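Local structure of capsid (4RDL) at residues V16-M21 with N293-F298; V45-N50 with A202-P207; N94-F99 with A146-T151; F210-V215 with T278-A283; G250-L255 with S300-Y305. The protein forms the protruding (P) domain of a human norovirus capsid, which pairs into dimers and binds histo-blood group glycans such as Lewis y. All coordinates share one frame; numbering follows the deposited sequence.

Interaction 1: V16-M21 with N293-F298; sequences VPNIPM and NGVFVF
The ring of F296 meets M21 across this contact: SD lies at its edge, near the ring plane, 4.1 Å from CE2 in a Met-aromatic contact, and a water sits at the edge, in plane. F269 meets the same ring edge-to-face and Y257 packs against it at about 45°. The motif is an N-terminal segment laid along strand 295-302 of the P1 part of the protrusion domain, without regular strand pairing and with water in place of most direct backbone bonds. One direct bond closes one end, M21 N to G294 O at 2.9 Å. Beyond it, three waters span the gap: one accepts from V16 N and F298 N, a second lies within hydrogen-bonding distance of V16 O and F296 O, and a third accepts from F296 N while donating to P17 O and I19 O. Apolar contacts fill in around them. The P20 ring lies beside V295, P20 CG to V295 CG2 at 4.1 Å, pointing the same way. Helix 235-244 covers V16 and P17, while N243 of the second subunit accepts a bond from N18 N. V16 CG2, set between the backbone N and the carbonyl carbon, presses on F296 O at 3.3 Å.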
# COMPACT_ATOMS: atom_id res chain seq x y z
N VAL A 16 2.41 -18.64 7.27
CA VAL A 16 2.64 -17.53 6.35
C VAL A 16 1.33 -17.24 5.62
O VAL A 16 0.42 -18.07 5.63
CB VAL A 16 3.77 -17.84 5.35
CG1 VAL A 16 5.08 -18.12 6.10
CG2 VAL A 16 3.41 -19.01 4.43
N PRO A 17 1.22 -16.05 5.01
CA PRO A 17 -0.04 -15.74 4.33
C PRO A 17 -0.44 -16.77 3.28
O PRO A 17 0.39 -17.30 2.54
CB PRO A 17 0.24 -14.39 3.67
CG PRO A 17 1.30 -13.77 4.51
CD PRO A 17 2.17 -14.92 4.95
N ASN A 18 -1.74 -17.05 3.27
CA ASN A 18 -2.42 -17.87 2.29
C ASN A 18 -2.96 -16.95 1.20
O ASN A 18 -4.18 -16.87 0.97
CB ASN A 18 -3.59 -18.58 2.99
CG ASN A 18 -4.36 -19.48 2.07
OD1 ASN A 18 -3.79 -20.12 1.19
ND2 ASN A 18 -5.67 -19.54 2.27
N ILE A 19 -2.04 -16.22 0.58
CA ILE A 19 -2.33 -15.30 -0.52
C ILE A 19 -1.34 -15.57 -1.64
O ILE A 19 -0.13 -15.70 -1.40
CB ILE A 19 -2.13 -13.83 -0.08
CG1 ILE A 19 -3.05 -13.47 1.08
CG2 ILE A 19 -2.36 -12.87 -1.26
CD1 ILE A 19 -2.70 -12.17 1.75
N PRO A 20 -1.83 -15.67 -2.89
CA PRO A 20 -0.90 -15.87 -4.01
C PRO A 20 0.17 -14.79 -4.07
O PRO A 20 -0.09 -13.61 -3.80
CB PRO A 20 -1.81 -15.82 -5.24
CG PRO A 20 -3.14 -16.26 -4.72
CD PRO A 20 -3.23 -15.67 -3.33
N MET A 21 1.38 -15.19 -4.45
CA MET A 21 2.51 -14.28 -4.43
C MET A 21 2.26 -13.01 -5.23
O MET A 21 2.63 -11.90 -4.79
CB MET A 21 3.77 -14.98 -4.95
CG MET A 21 5.03 -14.14 -4.80
SD MET A 21 6.52 -14.92 -5.45
CE MET A 21 6.16 -14.89 -7.21
N ASN A 293 1.99 -17.17 -9.46
CA ASN A 293 0.72 -17.14 -8.74
C ASN A 293 0.56 -18.28 -7.72
O ASN A 293 -0.56 -18.62 -7.33
CB ASN A 293 -0.46 -17.13 -9.72
CG ASN A 293 -0.58 -18.42 -10.51
OD1 ASN A 293 0.36 -19.20 -10.57
ND2 ASN A 293 -1.74 -18.64 -11.11
N GLY A 294 1.68 -18.85 -7.29
CA GLY A 294 1.65 -19.87 -6.26
C GLY A 294 1.42 -19.29 -4.88
O GLY A 294 1.48 -18.07 -4.68
N VAL A 295 1.19 -20.17 -3.92
CA VAL A 295 0.91 -19.80 -2.55
C VAL A 295 1.94 -20.46 -1.65
O VAL A 295 2.18 -21.66 -1.76
CB VAL A 295 -0.51 -20.27 -2.13
CG1 VAL A 295 -0.74 -20.02 -0.65
CG2 VAL A 295 -1.58 -19.57 -2.97
N PHE A 296 2.59 -19.68 -0.78
CA PHE A 296 3.51 -20.27 0.19
C PHE A 296 2.72 -20.88 1.33
O PHE A 296 1.78 -20.27 1.84
CB PHE A 296 4.52 -19.24 0.73
CG PHE A 296 5.45 -18.71 -0.31
CD1 PHE A 296 6.65 -19.35 -0.57
CD2 PHE A 296 5.14 -17.56 -1.03
CE1 PHE A 296 7.52 -18.88 -1.53
CE2 PHE A 296 6.01 -17.07 -2.00
CZ PHE A 296 7.20 -17.74 -2.25
N VAL A 297 3.10 -22.10 1.71
CA VAL A 297 2.48 -22.79 2.82
C VAL A 297 3.54 -23.29 3.80
O VAL A 297 4.49 -23.97 3.41
CB VAL A 297 1.65 -24.01 2.34
CG1 VAL A 297 1.00 -24.72 3.51
CG2 VAL A 297 0.60 -23.57 1.33
N PHE A 298 3.39 -22.92 5.06
CA PHE A 298 4.25 -23.44 6.12
C PHE A 298 4.00 -24.93 6.36
O PHE A 298 2.87 -25.35 6.66
CB PHE A 298 4.04 -22.64 7.40
CG PHE A 298 4.77 -23.20 8.59
CD1 PHE A 298 6.16 -23.24 8.61
CD2 PHE A 298 4.07 -23.66 9.70
CE1 PHE A 298 6.84 -23.74 9.71
CE2 PHE A 298 4.74 -24.17 10.80
CZ PHE A 298 6.13 -24.21 10.81
O HOH W 1 1.25 -21.25 6.17
O HOH W 2 -0.04 -20.26 3.85
O HOH W 3 1.75 -17.04 0.07

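Interaction 2: V45-N50 with A202-P207; sequences VPQFQN and APPIYP
Hydrogen bonds of the side-chain amides of Q47 and Q49 with the backbone of A202 dominate this contact. Q49 grips A202 twice: OE1 takes A202 N on an in-plane lone pair at 2.8 Å, and NE2 gives a nearly straight bond (171°) to A202 O, which lies in the Q49 amide plane. The chain of Q49 folds back at chi2 (-57°), bringing this amide beside its own segment, where NE2 also donates to Q47 O from above the carbonyl plane. Q47 runs out extended, and its NE2 gives A202 O a second donor at 3.0 Å. Among backbone groups, I205 N donates to P46 O. Here two irregular, nearly antiparallel, proline-rich segments join the loop after strand 35-38 to the one leading into strand 213-220; R52 binds both, through F48 O and P203 O. In the packing contacts, Q47 and P204 lie side by side, Q47 OE1 3.5 Å from P204 CG. V45 spreads its two methyls, CG1 against P204 CB at 3.7 Å and off-centre over the Y206 ring in a CH-pi contact, CG2 at Y206 CE1. P46 crosses I205 at about a right angle, P46 CG to I205 CB 4.0 Å.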
# COMPACT_ATOMS: atom_id res chain seq x y z
N VAL A 45 25.53 -8.22 -0.73
CA VAL A 45 24.84 -8.51 0.51
C VAL A 45 23.61 -7.63 0.66
O VAL A 45 23.72 -6.40 0.59
CB VAL A 45 25.79 -8.27 1.71
CG1 VAL A 45 25.09 -8.55 3.03
CG2 VAL A 45 27.05 -9.12 1.56
N PRO A 46 22.43 -8.23 0.85
CA PRO A 46 21.27 -7.39 1.12
C PRO A 46 21.26 -6.88 2.56
O PRO A 46 21.52 -7.65 3.50
CB PRO A 46 20.09 -8.34 0.89
CG PRO A 46 20.63 -9.68 1.23
CD PRO A 46 22.08 -9.66 0.79
N GLN A 47 20.99 -5.60 2.73
CA GLN A 47 20.78 -5.03 4.05
C GLN A 47 19.66 -4.00 3.94
O GLN A 47 19.79 -2.85 4.38
CB GLN A 47 22.07 -4.41 4.62
CG GLN A 47 21.91 -3.99 6.08
CD GLN A 47 23.20 -3.52 6.73
OE1 GLN A 47 24.24 -3.44 6.09
NE2 GLN A 47 23.12 -3.21 8.02
N PHE A 48 18.57 -4.43 3.32
CA PHE A 48 17.41 -3.58 3.16
C PHE A 48 16.91 -3.16 4.54
O PHE A 48 17.07 -3.90 5.51
CB PHE A 48 16.31 -4.31 2.38
CG PHE A 48 16.79 -4.91 1.09
CD1 PHE A 48 17.74 -4.26 0.33
CD2 PHE A 48 16.30 -6.13 0.66
CE1 PHE A 48 18.20 -4.82 -0.86
CE2 PHE A 48 16.74 -6.69 -0.52
CZ PHE A 48 17.70 -6.04 -1.28
N GLN A 49 16.32 -1.97 4.62
CA GLN A 49 15.79 -1.50 5.89
C GLN A 49 14.27 -1.61 5.94
O GLN A 49 13.67 -1.59 7.02
CB GLN A 49 16.25 -0.07 6.16
CG GLN A 49 17.75 0.02 6.32
CD GLN A 49 18.25 -0.89 7.42
OE1 GLN A 49 17.80 -0.80 8.56
NE2 GLN A 49 19.17 -1.79 7.08
N ASN A 50 13.66 -1.72 4.76
CA ASN A 50 12.24 -2.02 4.66
C ASN A 50 12.04 -3.51 4.37
O ASN A 50 12.96 -4.19 3.89
CB ASN A 50 11.57 -1.13 3.61
CG ASN A 50 11.43 0.30 4.09
OD1 ASN A 50 11.14 0.54 5.27
ND2 ASN A 50 11.65 1.26 3.20
N ALA A 202 18.59 -2.68 10.52
CA ALA A 202 18.40 -4.10 10.30
C ALA A 202 19.73 -4.64 9.78
O ALA A 202 20.40 -3.98 8.98
CB ALA A 202 17.28 -4.33 9.31
N PRO A 203 20.14 -5.83 10.24
CA PRO A 203 21.48 -6.34 9.90
C PRO A 203 21.62 -6.83 8.46
O PRO A 203 20.62 -7.11 7.79
CB PRO A 203 21.65 -7.51 10.87
CG PRO A 203 20.27 -7.99 11.12
CD PRO A 203 19.40 -6.75 11.12
N PRO A 204 22.86 -6.95 7.97
CA PRO A 204 23.11 -7.57 6.67
C PRO A 204 22.71 -9.05 6.71
O PRO A 204 22.75 -9.65 7.78
CB PRO A 204 24.64 -7.46 6.52
CG PRO A 204 25.08 -6.50 7.56
CD PRO A 204 24.11 -6.62 8.68
N ILE A 205 22.32 -9.60 5.57
CA ILE A 205 21.98 -11.02 5.49
C ILE A 205 22.94 -11.81 4.62
O ILE A 205 23.29 -11.39 3.52
CB ILE A 205 20.55 -11.25 4.95
CG1 ILE A 205 19.53 -10.43 5.73
CG2 ILE A 205 20.21 -12.75 4.98
CD1 ILE A 205 18.15 -10.42 5.12
N TYR A 206 23.36 -12.97 5.13
CA TYR A 206 24.24 -13.89 4.40
C TYR A 206 23.59 -15.26 4.31
O TYR A 206 22.92 -15.70 5.24
CB TYR A 206 25.58 -14.03 5.12
CG TYR A 206 26.29 -12.71 5.32
CD1 TYR A 206 27.02 -12.13 4.29
CD2 TYR A 206 26.22 -12.05 6.54
CE1 TYR A 206 27.66 -10.92 4.48
CE2 TYR A 206 26.86 -10.85 6.73
CZ TYR A 206 27.57 -10.29 5.70
OH TYR A 206 28.21 -9.08 5.89
N PRO A 207 23.79 -15.94 3.17
CA PRO A 207 23.23 -17.28 2.97
C PRO A 207 23.89 -18.29 3.90
O PRO A 207 25.06 -18.13 4.24
CB PRO A 207 23.55 -17.57 1.50
CG PRO A 207 24.81 -16.80 1.25
CD PRO A 207 24.68 -15.55 2.07

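Interaction 3: N94-F99 with A146-T151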
# COMPACT_ATOMS: atom_id res chain seq x y z
N ASN A 94 3.02 12.38 13.75
CA ASN A 94 3.69 12.34 15.04
C ASN A 94 5.20 12.44 14.85
O ASN A 94 5.72 12.16 13.78
CB ASN A 94 3.29 11.09 15.81
CG ASN A 94 1.89 11.20 16.38
OD1 ASN A 94 1.56 12.16 17.07
ND2 ASN A 94 1.04 10.22 16.07
N PRO A 95 5.91 12.87 15.90
CA PRO A 95 7.33 13.19 15.72
C PRO A 95 8.19 11.97 15.46
O PRO A 95 7.93 10.89 15.99
CB PRO A 95 7.72 13.83 17.06
CG PRO A 95 6.65 13.43 18.02
CD PRO A 95 5.40 13.27 17.22
N TYR A 96 9.21 12.17 14.63
CA TYR A 96 10.23 11.16 14.45
C TYR A 96 11.19 11.31 15.61
O TYR A 96 11.70 12.41 15.87
CB TYR A 96 10.97 11.36 13.12
CG TYR A 96 12.26 10.57 13.04
CD1 TYR A 96 12.26 9.19 13.16
CD2 TYR A 96 13.48 11.21 12.85
CE1 TYR A 96 13.44 8.46 13.09
CE2 TYR A 96 14.66 10.50 12.78
CZ TYR A 96 14.63 9.12 12.90
OH TYR A 96 15.80 8.41 12.83
N HIS A 97 11.43 10.21 16.31
CA HIS A 97 12.37 10.22 17.41
C HIS A 97 13.76 10.06 16.84
O HIS A 97 14.24 8.95 16.63
CB HIS A 97 12.03 9.12 18.41
CG HIS A 97 10.73 9.35 19.13
ND1 HIS A 97 10.04 8.34 19.76
CD2 HIS A 97 10.00 10.47 19.31
CE1 HIS A 97 8.94 8.83 20.30
NE2 HIS A 97 8.89 10.13 20.04
N ALA A 98 14.40 11.20 16.59
CA ALA A 98 15.73 11.22 15.99
C ALA A 98 16.70 10.37 16.81
O ALA A 98 16.59 10.30 18.03
CB ALA A 98 16.25 12.66 15.87
N PHE A 99 17.62 9.73 16.10
CA PHE A 99 18.62 8.87 16.72
C PHE A 99 18.07 7.59 17.35
O PHE A 99 18.75 6.96 18.16
CB PHE A 99 19.46 9.66 17.74
CG PHE A 99 20.09 10.91 17.18
CD1 PHE A 99 19.52 12.15 17.41
CD2 PHE A 99 21.24 10.83 16.41
CE1 PHE A 99 20.10 13.30 16.88
CE2 PHE A 99 21.82 11.98 15.89
CZ PHE A 99 21.25 13.21 16.13
N ALA A 146 20.51 13.51 5.91
CA ALA A 146 20.68 13.18 7.32
C ALA A 146 19.36 12.79 7.99
O ALA A 146 19.00 13.33 9.04
CB ALA A 146 21.34 14.37 8.06
N PRO A 147 18.64 11.83 7.40
CA PRO A 147 17.30 11.53 7.93
C PRO A 147 17.31 11.06 9.39
O PRO A 147 16.38 11.34 10.13
CB PRO A 147 16.77 10.44 6.99
CG PRO A 147 18.02 9.80 6.40
CD PRO A 147 18.97 10.98 6.24
N HIS A 148 18.38 10.37 9.80
CA HIS A 148 18.51 9.91 11.17
C HIS A 148 18.59 11.10 12.13
O HIS A 148 18.22 10.99 13.30
CB HIS A 148 19.75 9.03 11.31
CG HIS A 148 19.88 8.35 12.64
ND1 HIS A 148 18.90 7.53 13.16
CD2 HIS A 148 20.90 8.34 13.54
CE1 HIS A 148 19.30 7.05 14.33
NE2 HIS A 148 20.51 7.53 14.58
N LEU A 149 19.10 12.22 11.63
CA LEU A 149 19.21 13.46 12.40
C LEU A 149 17.94 14.30 12.27
O LEU A 149 17.80 15.33 12.92
CB LEU A 149 20.41 14.29 11.94
CG LEU A 149 21.81 13.79 12.31
CD1 LEU A 149 22.07 12.42 11.73
CD2 LEU A 149 22.85 14.79 11.84
N GLY A 150 17.04 13.87 11.39
CA GLY A 150 15.76 14.53 11.21
C GLY A 150 15.61 15.42 9.98
O GLY A 150 14.55 16.03 9.81
N THR A 151 16.64 15.50 9.14
CA THR A 151 16.59 16.40 7.99
C THR A 151 17.17 15.82 6.70
O THR A 151 18.15 15.06 6.74
CB THR A 151 17.30 17.76 8.26
OG1 THR A 151 18.70 17.54 8.44
CG2 THR A 151 16.73 18.43 9.50
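H148 meets two aromatic side chains, crossing each at about a right angle. Toward F99 the rings form an offset edge-to-face pair: the phenyl edge points at the imidazole face, with centroids 5.3 Å apart and planes at 76°. F99 CD2 comes 3.8 Å from H148 CD2, while farther out CZ of the same phenyl rests on L149 CG at 3.9 Å. The main chain of the histidine takes part as well, since H148 O lies over the centre of the F99 ring and accepts a bond from F99 N, 3.1 Å away. Y96, its CG anti to the backbone N (chi1 165°), reaches in from the other segment and presents the edge of its ring to H148 O and to G150 CA, with CE2 3.3 Å from P147 O. Both Y96 OH and H148 ND1 are hydrogen-bonded to S101 O, outside the contact. A98 CB fills in beside H148 O at 3.6 Å. On the far segment, A146 O takes L149 N from one side of its plane and T151 N from the other; G150 and T151 together oppose A146, a G1 beta bulge, here in the turn joining strands 145-146 and 151-154 at the margin of an antiparallel sheet.

Interaction 4: F210-V215 with T278-A283; sequences FGEAIV and TCVPNA
A short antiparallel beta ladder in the antiparallel sheet of the P1 part joins the start of strand 213-220 to the end of strand 276-279. A213 and C279 form its hydrogen-bonded pair, A213 N to C279 O at 2.9 Å and C279 N to A213 O at 3.0 Å; I214 and T278 follow as a non-hydrogen-bonded pair whose side chains point apart. CA-H...O contacts, from E212 CA to C279 O and from T278 CA to A213 O, accompany these bonds. Beside the ladder, T278 OG1 donates to E212 OE1 at 2.7 Å, meeting that oxygen from above the carboxylate plane. The hydroxyl takes the position between backbone N and carbonyl carbon (chi1 65°), from which it reaches the extended glutamate. OE1 also bonds Y272 OH, and OE2 forms a salt bridge with K270, which would favour a charged carboxylate. A213 and C279 share one face of the sheet; there V215 CG2 packs on C279 SG at 3.9 Å and A213 CB on P281 CD. Past the strand ends, V280 CG2 leans on G211 O at 3.6 Å. Strand 35-38 packs on A213, V215, C279 and P281, strand 265-272 touches T278, C279 and V215, and I214 turns to the loops bearing P46 and I205.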
# COMPACT_ATOMS: atom_id res chain seq x y z
N PHE A 210 24.71 -25.17 2.42
CA PHE A 210 23.89 -26.26 1.88
C PHE A 210 23.35 -25.95 0.49
O PHE A 210 22.28 -26.43 0.10
CB PHE A 210 22.75 -26.61 2.85
CG PHE A 210 23.21 -26.75 4.27
CD1 PHE A 210 22.90 -25.77 5.20
CD2 PHE A 210 23.96 -27.84 4.67
CE1 PHE A 210 23.33 -25.88 6.51
CE2 PHE A 210 24.39 -27.96 5.98
CZ PHE A 210 24.07 -26.98 6.90
N GLY A 211 24.12 -25.15 -0.26
CA GLY A 211 23.78 -24.83 -1.63
C GLY A 211 22.76 -23.72 -1.73
O GLY A 211 22.28 -23.40 -2.81
N GLU A 212 22.42 -23.13 -0.58
CA GLU A 212 21.30 -22.19 -0.52
C GLU A 212 21.66 -20.78 -0.96
O GLU A 212 22.78 -20.30 -0.79
CB GLU A 212 20.67 -22.18 0.87
CG GLU A 212 20.09 -23.55 1.24
CD GLU A 212 19.57 -23.63 2.66
OE1 GLU A 212 19.22 -22.59 3.25
OE2 GLU A 212 19.50 -24.76 3.19
N ALA A 213 20.66 -20.13 -1.54
CA ALA A 213 20.78 -18.74 -2.00
C ALA A 213 19.58 -17.95 -1.52
O ALA A 213 18.46 -18.46 -1.50
CB ALA A 213 20.87 -18.70 -3.52
N ILE A 214 19.82 -16.70 -1.14
CA ILE A 214 18.75 -15.81 -0.71
C ILE A 214 17.77 -15.56 -1.86
O ILE A 214 18.18 -15.34 -3.02
CB ILE A 214 19.33 -14.48 -0.21
CG1 ILE A 214 20.21 -14.72 1.02
CG2 ILE A 214 18.22 -13.48 0.09
CD1 ILE A 214 21.04 -13.53 1.43
N VAL A 215 16.48 -15.61 -1.54
CA VAL A 215 15.43 -15.33 -2.50
C VAL A 215 14.98 -13.87 -2.43
O VAL A 215 14.73 -13.34 -1.35
CB VAL A 215 14.21 -16.24 -2.24
CG1 VAL A 215 13.04 -15.87 -3.15
CG2 VAL A 215 14.60 -17.72 -2.41
N THR A 278 15.44 -18.82 1.63
CA THR A 278 16.41 -19.33 0.69
C THR A 278 15.81 -20.45 -0.14
O THR A 278 14.75 -20.99 0.19
CB THR A 278 17.64 -19.90 1.40
OG1 THR A 278 17.24 -21.05 2.16
CG2 THR A 278 18.27 -18.85 2.32
N CYS A 279 16.52 -20.79 -1.21
CA CYS A 279 16.19 -21.94 -2.04
C CYS A 279 17.51 -22.51 -2.54
O CYS A 279 18.56 -21.90 -2.38
CB CYS A 279 15.36 -21.51 -3.24
SG CYS A 279 16.29 -20.53 -4.47
N VAL A 280 17.44 -23.68 -3.15
CA VAL A 280 18.54 -24.13 -4.00
C VAL A 280 18.04 -23.95 -5.43
O VAL A 280 17.13 -24.65 -5.87
CB VAL A 280 18.94 -25.59 -3.73
CG1 VAL A 280 19.98 -26.03 -4.74
CG2 VAL A 280 19.50 -25.71 -2.32
N PRO A 281 18.61 -22.97 -6.14
CA PRO A 281 18.08 -22.62 -7.46
C PRO A 281 18.53 -23.60 -8.52
O PRO A 281 19.47 -24.36 -8.30
CB PRO A 281 18.72 -21.25 -7.73
CG PRO A 281 20.01 -21.30 -7.00
CD PRO A 281 19.74 -22.11 -5.75
N ASN A 282 17.83 -23.59 -9.64
CA ASN A 282 18.27 -24.33 -10.81
C ASN A 282 18.33 -25.83 -10.58
O ASN A 282 19.24 -26.50 -11.05
CB ASN A 282 19.64 -23.82 -11.26
CG ASN A 282 20.01 -24.31 -12.63
OD1 ASN A 282 19.13 -24.51 -13.47
ND2 ASN A 282 21.30 -24.52 -12.88
N ALA A 283 17.35 -26.35 -9.84
CA ALA A 283 17.27 -27.78 -9.61
C ALA A 283 17.04 -28.51 -10.93
O ALA A 283 16.04 -28.29 -11.61
CB ALA A 283 16.14 -28.09 -8.63

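Interaction 5: G250-L255 with S300-Y305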
# COMPACT_ATOMS: atom_id res chain seq x y z
N GLY A 250 12.27 -23.55 15.67
CA GLY A 250 13.26 -24.35 14.96
C GLY A 250 14.27 -23.48 14.25
O GLY A 250 14.13 -22.25 14.24
N ASP A 251 15.27 -24.10 13.64
CA ASP A 251 16.30 -23.37 12.91
C ASP A 251 15.72 -22.65 11.70
O ASP A 251 16.16 -21.54 11.35
CB ASP A 251 17.40 -24.31 12.41
CG ASP A 251 18.22 -24.92 13.52
OD1 ASP A 251 18.20 -24.38 14.65
OD2 ASP A 251 18.89 -25.93 13.25
N ALA A 252 14.77 -23.29 11.03
CA ALA A 252 14.19 -22.74 9.82
C ALA A 252 12.75 -23.20 9.66
O ALA A 252 12.38 -24.28 10.13
CB ALA A 252 15.01 -23.16 8.60
N ALA A 253 11.94 -22.37 9.01
CA ALA A 253 10.58 -22.73 8.66
C ALA A 253 10.56 -23.24 7.22
O ALA A 253 10.87 -22.49 6.30
CB ALA A 253 9.64 -21.53 8.81
N LEU A 254 10.21 -24.51 7.04
CA LEU A 254 10.10 -25.09 5.70
C LEU A 254 8.79 -24.62 5.08
O LEU A 254 7.72 -24.80 5.67
CB LEU A 254 10.11 -26.62 5.76
CG LEU A 254 9.83 -27.34 4.43
CD1 LEU A 254 10.94 -27.08 3.43
CD2 LEU A 254 9.65 -28.85 4.65
N LEU A 255 8.90 -24.01 3.89
CA LEU A 255 7.72 -23.61 3.12
C LEU A 255 7.65 -24.41 1.83
O LEU A 255 8.69 -24.70 1.21
CB LEU A 255 7.77 -22.13 2.74
CG LEU A 255 8.07 -21.11 3.82
CD1 LEU A 255 7.96 -19.72 3.19
CD2 LEU A 255 7.11 -21.26 4.98
N SER A 300 6.56 -27.13 8.27
CA SER A 300 7.03 -27.40 9.63
C SER A 300 8.33 -26.68 9.90
O SER A 300 9.00 -26.21 8.98
CB SER A 300 7.25 -28.90 9.84
OG SER A 300 8.45 -29.29 9.20
N TRP A 301 8.69 -26.59 11.18
CA TRP A 301 10.03 -26.19 11.56
C TRP A 301 10.97 -27.35 11.22
O TRP A 301 10.60 -28.52 11.41
CB TRP A 301 10.08 -25.87 13.06
CG TRP A 301 9.24 -24.66 13.40
CD1 TRP A 301 8.01 -24.65 14.00
CD2 TRP A 301 9.58 -23.30 13.15
NE1 TRP A 301 7.57 -23.36 14.14
CE2 TRP A 301 8.51 -22.51 13.63
CE3 TRP A 301 10.68 -22.66 12.57
CZ2 TRP A 301 8.52 -21.11 13.54
CZ3 TRP A 301 10.69 -21.29 12.48
CH2 TRP A 301 9.61 -20.52 12.97
N VAL A 302 12.14 -27.03 10.68
CA VAL A 302 13.12 -28.04 10.31
C VAL A 302 14.49 -27.60 10.78
O VAL A 302 14.70 -26.42 11.08
CB VAL A 302 13.14 -28.31 8.78
CG1 VAL A 302 11.81 -28.87 8.31
CG2 VAL A 302 13.52 -27.04 8.01
N SER A 303 15.44 -28.53 10.84
CA SER A 303 16.78 -28.16 11.26
C SER A 303 17.50 -27.43 10.13
O SER A 303 17.09 -27.50 8.96
CB SER A 303 17.56 -29.37 11.75
OG SER A 303 18.46 -29.86 10.78
N ARG A 304 18.57 -26.73 10.47
CA ARG A 304 19.35 -26.01 9.48
C ARG A 304 19.92 -26.96 8.43
O ARG A 304 20.27 -26.53 7.33
CB ARG A 304 20.49 -25.24 10.14
CG ARG A 304 21.44 -26.10 10.95
CD ARG A 304 22.24 -25.23 11.92
NE ARG A 304 23.11 -26.02 12.79
CZ ARG A 304 22.75 -26.50 13.98
NH1 ARG A 304 21.53 -26.29 14.44
NH2 ARG A 304 23.62 -27.20 14.70
N TYR A 305 20.01 -28.25 8.77
CA TYR A 305 20.58 -29.26 7.88
C TYR A 305 19.60 -29.80 6.84
O TYR A 305 19.99 -30.57 5.97
CB TYR A 305 21.20 -30.40 8.69
CG TYR A 305 22.35 -29.92 9.55
CD1 TYR A 305 23.60 -29.68 8.98
CD2 TYR A 305 22.19 -29.68 10.90
CE1 TYR A 305 24.65 -29.22 9.75
CE2 TYR A 305 23.24 -29.22 11.68
CZ TYR A 305 24.46 -28.99 11.09
OH TYR A 305 25.52 -28.53 11.84
O HOH W 4 15.51 -26.90 14.35
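Backbone hydrogen bonds between A252 and V302 form the centre of this antiparallel pairing of strands 252-258 and 295-302. V302 N gives A252 O a short, nearly straight bond (2.8 Å, 168°), and A252 N returns one to V302 O. A253 faces W301 as a non-hydrogen-bonded pair, and beyond it L254 N still donates to S300 O. At the other end the ladder gives way to water, which accepts from D251 N and donates weakly to V302 O.

The polar side-chain interactions gather on one oxygen. D251 OD2 takes R304 N at 2.9 Å on its anti lone pair and R304 NH1, also at 2.9 Å, on the syn side, somewhat out of the carboxylate plane; the second bond is part of a salt bridge. R304 CG lies between its backbone N and carbonyl carbon (chi1 58°), 3.4 Å from D251 OD2, and the extended chain carries NH1 to the same oxygen, with the two charged planes 52° apart. S303 OG accepts from Y305 N in an ST turn that shapes the chain just past the strand.

Apolar and aromatic contacts occupy both faces. On that of A253 and W301, A253 CB makes an off-centre CH-pi contact with the six-membered ring, 3.8 Å from CZ3, and G250 N lies 3.4 Å above the indole plane, toward its rim. On the other face V302 CG1 meets L254 CB at 3.8 Å.

Strand 252-258 has strand 265-272 as a further partner, with backbone bonds from A253 to M271 and L255 to F269; F14 and F298 pack around W301, and F210 meets Y305.

In the fold
From the N terminus, V16-M21 opens the longest loop, which interaction 1 closes only at N293-F298; interactions 2, 3 and 4 all nest inside it. Interaction 2 closes the next loop and encloses interaction 3, which lies by the other antiparallel sheet, its centre about 36 Å from that of interaction 1 on the opposite side of the chain's centre. Interactions 4 and 5 follow in series after interaction 2 and cross each other, and interaction 5 also crosses interaction 1. Contacts 1, 4 and 5 all reach the P1 sheet. Interactions 1 and 5 touch through F298, 4 and 5 at F210, and 2 and 4 at I214, which links interaction 2 to that sheet.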